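Local structure of Aln2 (Streptomyces sp. CM020, 6P7L) at residues L134-V146 / S154-V166. The protein is a SnoaL-like protein of the NTF2 superfamily, encoded by a gene associated with the antibiotic alnumycin, and probably takes part in polyketide biosynthesis. Residues are numbered along the deposited sequence; the frame is centred on the assembly and turned at random.
Sequences LVEPTCFVRDTLV and SRSRVIERDDLVV
D143 and R157 face each other as a non-hydrogen-bonded pair of antiparallel strands 139-146 and 154-161. With CG anti to its backbone N, R157 runs its aliphatic chain along the D143 carboxylate: CB and CG each lie 3.2 Å from D143 OD1 and CD 3.5 Å from it, while CG also lies 4.1 Å from V141 CG1. A bend at chi3 (-65°) then turns the guanidinium side-on to the acid. NE donates to the same D143 OD1 at 2.8 Å on the syn side, whereas NH2 reaches D143 OD2 at 2.9 Å from above the carboxylate plane; the two planes are 34° apart, a twisted two-point salt bridge. NH2 also bonds Q47, and D143 OD2 the hydroxyls of Y44 and Y120, so both buried atoms have further protein partners; NH1 bonds a glycerol, probably from the crystallisation liquor.

A nearly straight bond from R142 N to V158 O (171°), its return bond and the paired backbone bonds of F140 and E160 fix the register. Where strand gives way to helix 162-168, T138 OG1 donates at 2.6 Å to the anti lone pair of D162 OD2.

At T144 the register slips by one: R155 and S156 both face this single residue, a classic beta bulge, and their N atoms reach T144 O, at 2.9 and 3.3 Å, from the same face of its plane. The bulge lies in the hairpin of an NTF2-like sheet, whose D143-R157 face lies against helix 34-52.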
# COMPACT_ATOMS: atom_id res chain seq x y z
N LEU A 134 5.35 -13.23 10.07
CA LEU A 134 5.96 -13.83 8.88
C LEU A 134 5.54 -13.04 7.65
O LEU A 134 4.43 -12.52 7.62
CB LEU A 134 5.54 -15.29 8.71
CG LEU A 134 5.72 -16.25 9.88
CD1 LEU A 134 5.15 -17.62 9.59
CD2 LEU A 134 7.21 -16.34 10.21
N VAL A 135 6.45 -12.87 6.69
CA VAL A 135 6.11 -12.27 5.40
C VAL A 135 6.25 -13.34 4.32
O VAL A 135 7.34 -13.90 4.12
CB VAL A 135 6.98 -11.05 5.09
CG1 VAL A 135 6.61 -10.46 3.75
CG2 VAL A 135 6.88 -10.03 6.19
N GLU A 136 5.15 -13.62 3.63
CA GLU A 136 5.15 -14.63 2.59
C GLU A 136 5.80 -14.13 1.30
O GLU A 136 5.89 -12.92 1.06
CB GLU A 136 3.73 -15.11 2.34
CG GLU A 136 3.18 -15.93 3.50
CD GLU A 136 1.95 -16.75 3.14
OE1 GLU A 136 1.34 -16.45 2.08
OE2 GLU A 136 1.62 -17.69 3.90
N PRO A 137 6.30 -15.05 0.46
CA PRO A 137 6.91 -14.64 -0.80
C PRO A 137 5.99 -13.70 -1.57
O PRO A 137 4.77 -13.90 -1.66
CB PRO A 137 7.14 -15.96 -1.56
CG PRO A 137 6.87 -17.06 -0.56
CD PRO A 137 6.26 -16.52 0.66
N THR A 138 6.59 -12.68 -2.17
CA THR A 138 5.76 -11.75 -2.90
C THR A 138 5.26 -12.40 -4.19
O THR A 138 5.82 -13.38 -4.69
CB THR A 138 6.53 -10.47 -3.17
OG1 THR A 138 7.75 -10.77 -3.81
CG2 THR A 138 6.86 -9.76 -1.88
N CYS A 139 4.14 -11.88 -4.68
CA CYS A 139 3.48 -12.35 -5.89
C CYS A 139 3.22 -11.18 -6.82
O CYS A 139 3.00 -10.04 -6.40
CB CYS A 139 2.10 -12.99 -5.57
SG CYS A 139 2.20 -14.52 -4.62
N PHE A 140 3.19 -11.49 -8.11
CA PHE A 140 2.68 -10.58 -9.11
C PHE A 140 1.37 -11.15 -9.61
O PHE A 140 1.32 -12.29 -10.10
CB PHE A 140 3.64 -10.42 -10.26
CG PHE A 140 3.28 -9.30 -11.18
CD1 PHE A 140 2.41 -9.48 -12.24
CD2 PHE A 140 3.80 -8.04 -10.97
CE1 PHE A 140 2.10 -8.44 -13.11
CE2 PHE A 140 3.47 -6.97 -11.84
CZ PHE A 140 2.63 -7.19 -12.89
N VAL A 141 0.31 -10.35 -9.48
CA VAL A 141 -1.06 -10.81 -9.70
C VAL A 141 -1.65 -10.07 -10.89
O VAL A 141 -1.47 -8.86 -11.04
CB VAL A 141 -1.93 -10.61 -8.45
CG1 VAL A 141 -3.27 -11.26 -8.69
CG2 VAL A 141 -1.27 -11.21 -7.26
N ARG A 142 -2.36 -10.82 -11.73
CA ARG A 142 -3.13 -10.24 -12.83
C ARG A 142 -4.58 -10.70 -12.69
O ARG A 142 -4.86 -11.91 -12.65
CB ARG A 142 -2.57 -10.63 -14.21
CG ARG A 142 -1.24 -10.00 -14.52
CD ARG A 142 -0.93 -10.04 -15.99
NE ARG A 142 0.15 -9.11 -16.31
CZ ARG A 142 1.44 -9.37 -16.14
NH1 ARG A 142 1.83 -10.53 -15.65
NH2 ARG A 142 2.33 -8.45 -16.47
N ASP A 143 -5.51 -9.74 -12.64
CA ASP A 143 -6.93 -10.02 -12.53
C ASP A 143 -7.69 -9.48 -13.73
O ASP A 143 -7.28 -8.49 -14.36
CB ASP A 143 -7.56 -9.34 -11.29
CG ASP A 143 -7.23 -10.02 -9.98
OD1 ASP A 143 -6.83 -11.20 -9.98
OD2 ASP A 143 -7.35 -9.28 -8.95
N THR A 144 -8.85 -10.06 -14.01
CA THR A 144 -9.86 -9.37 -14.80
C THR A 144 -11.11 -9.28 -13.95
O THR A 144 -11.46 -10.24 -13.23
CB THR A 144 -10.18 -10.04 -16.15
OG1 THR A 144 -10.92 -11.25 -15.91
CG2 THR A 144 -8.92 -10.32 -16.92
N LEU A 145 -11.76 -8.12 -14.00
CA LEU A 145 -13.01 -7.86 -13.31
C LEU A 145 -14.08 -7.53 -14.33
O LEU A 145 -13.81 -6.96 -15.40
CB LEU A 145 -12.89 -6.70 -12.30
CG LEU A 145 -11.63 -6.71 -11.44
CD1 LEU A 145 -11.48 -5.39 -10.68
CD2 LEU A 145 -11.66 -7.89 -10.51
N VAL A 146 -15.32 -7.89 -13.99
CA VAL A 146 -16.46 -7.61 -14.85
C VAL A 146 -17.57 -7.05 -13.98
O VAL A 146 -17.63 -7.28 -12.78
CB VAL A 146 -16.93 -8.85 -15.61
CG1 VAL A 146 -15.85 -9.33 -16.57
CG2 VAL A 146 -17.36 -9.97 -14.64
N SER A 154 -14.97 -10.57 -9.69
CA SER A 154 -13.76 -11.18 -10.23
C SER A 154 -14.12 -12.23 -11.29
O SER A 154 -14.99 -13.08 -11.06
CB SER A 154 -12.95 -11.82 -9.11
OG SER A 154 -12.08 -10.91 -8.47
N ARG A 155 -13.49 -12.13 -12.46
CA ARG A 155 -13.63 -13.13 -13.53
C ARG A 155 -12.43 -14.05 -13.67
O ARG A 155 -12.60 -15.25 -13.92
CB ARG A 155 -13.90 -12.44 -14.87
CG ARG A 155 -14.03 -13.41 -16.03
CD ARG A 155 -14.51 -12.70 -17.31
NE ARG A 155 -13.40 -12.31 -18.18
CZ ARG A 155 -13.52 -11.60 -19.29
NH1 ARG A 155 -14.72 -11.19 -19.68
NH2 ARG A 155 -12.45 -11.29 -20.01
N SER A 156 -11.23 -13.52 -13.48
CA SER A 156 -9.99 -14.24 -13.67
C SER A 156 -9.02 -13.74 -12.62
O SER A 156 -9.03 -12.55 -12.31
CB SER A 156 -9.39 -13.97 -15.10
OG SER A 156 -8.03 -14.36 -15.22
N ARG A 157 -8.22 -14.63 -12.04
CA ARG A 157 -7.11 -14.23 -11.18
C ARG A 157 -5.95 -15.16 -11.52
O ARG A 157 -6.13 -16.39 -11.52
CB ARG A 157 -7.47 -14.33 -9.70
CG ARG A 157 -6.30 -14.07 -8.77
CD ARG A 157 -6.69 -13.61 -7.38
NE ARG A 157 -7.34 -12.33 -7.46
CZ ARG A 157 -8.17 -11.81 -6.56
NH1 ARG A 157 -8.43 -12.45 -5.43
NH2 ARG A 157 -8.73 -10.63 -6.82
N VAL A 158 -4.78 -14.60 -11.82
CA VAL A 158 -3.57 -15.39 -12.10
C VAL A 158 -2.46 -14.90 -11.18
O VAL A 158 -2.11 -13.72 -11.21
CB VAL A 158 -3.14 -15.26 -13.57
CG1 VAL A 158 -1.84 -16.04 -13.84
CG2 VAL A 158 -4.26 -15.71 -14.52
N ILE A 159 -1.92 -15.79 -10.37
CA ILE A 159 -0.90 -15.46 -9.38
C ILE A 159 0.43 -16.04 -9.85
O ILE A 159 0.52 -17.24 -10.11
CB ILE A 159 -1.27 -16.02 -8.00
CG1 ILE A 159 -2.55 -15.34 -7.50
CG2 ILE A 159 -0.14 -15.83 -7.02
CD1 ILE A 159 -3.21 -16.04 -6.36
N GLU A 160 1.46 -15.19 -9.97
CA GLU A 160 2.82 -15.65 -10.24
C GLU A 160 3.62 -15.41 -8.97
O GLU A 160 3.74 -14.26 -8.52
CB GLU A 160 3.44 -14.90 -11.43
CG GLU A 160 2.78 -15.28 -12.76
CD GLU A 160 3.44 -14.64 -13.96
OE1 GLU A 160 4.58 -14.14 -13.81
OE2 GLU A 160 2.83 -14.64 -15.04
N ARG A 161 4.13 -16.48 -8.36
CA ARG A 161 4.85 -16.34 -7.10
C ARG A 161 6.32 -16.09 -7.37
O ARG A 161 6.95 -16.81 -8.15
CB ARG A 161 4.67 -17.57 -6.21
CG ARG A 161 4.43 -17.12 -4.77
CD ARG A 161 3.93 -18.22 -3.92
NE ARG A 161 5.04 -19.08 -3.54
CZ ARG A 161 4.90 -20.30 -3.04
NH1 ARG A 161 3.69 -20.81 -2.87
NH2 ARG A 161 5.97 -20.99 -2.72
N ASP A 162 6.87 -15.04 -6.74
CA ASP A 162 8.20 -14.59 -7.11
C ASP A 162 9.26 -15.62 -6.78
O ASP A 162 10.26 -15.70 -7.48
CB ASP A 162 8.51 -13.26 -6.44
CG ASP A 162 7.82 -12.06 -7.11
OD1 ASP A 162 7.69 -12.10 -8.36
OD2 ASP A 162 7.46 -11.07 -6.40
N ASP A 163 9.08 -16.41 -5.70
CA ASP A 163 10.09 -17.42 -5.42
C ASP A 163 10.14 -18.47 -6.53
O ASP A 163 11.22 -18.93 -6.92
CB ASP A 163 9.86 -18.07 -4.06
CG ASP A 163 8.52 -18.73 -3.93
OD1 ASP A 163 7.51 -18.17 -4.39
OD2 ASP A 163 8.51 -19.83 -3.35
N LEU A 164 8.97 -18.84 -7.06
CA LEU A 164 8.91 -19.81 -8.14
C LEU A 164 9.52 -19.25 -9.41
O LEU A 164 10.22 -19.97 -10.14
CB LEU A 164 7.46 -20.24 -8.37
CG LEU A 164 6.84 -21.05 -7.23
CD1 LEU A 164 5.39 -21.47 -7.57
CD2 LEU A 164 7.67 -22.28 -6.89
N VAL A 165 9.30 -17.95 -9.67
CA VAL A 165 9.92 -17.28 -10.82
C VAL A 165 11.43 -17.31 -10.69
O VAL A 165 12.16 -17.65 -11.64
CB VAL A 165 9.42 -15.83 -10.94
CG1 VAL A 165 10.25 -15.04 -11.98
CG2 VAL A 165 7.97 -15.82 -11.28
N VAL A 166 11.93 -16.96 -9.50
CA VAL A 166 13.37 -16.99 -9.25
C VAL A 166 13.93 -18.39 -9.50
O VAL A 166 14.99 -18.56 -10.10
CB VAL A 166 13.68 -16.53 -7.83
CG1 VAL A 166 15.14 -16.75 -7.48
CG2 VAL A 166 13.30 -15.06 -7.65
O HOH W 1 0.38 -12.95 -12.76
O HOH W 2 0.15 -13.28 -15.41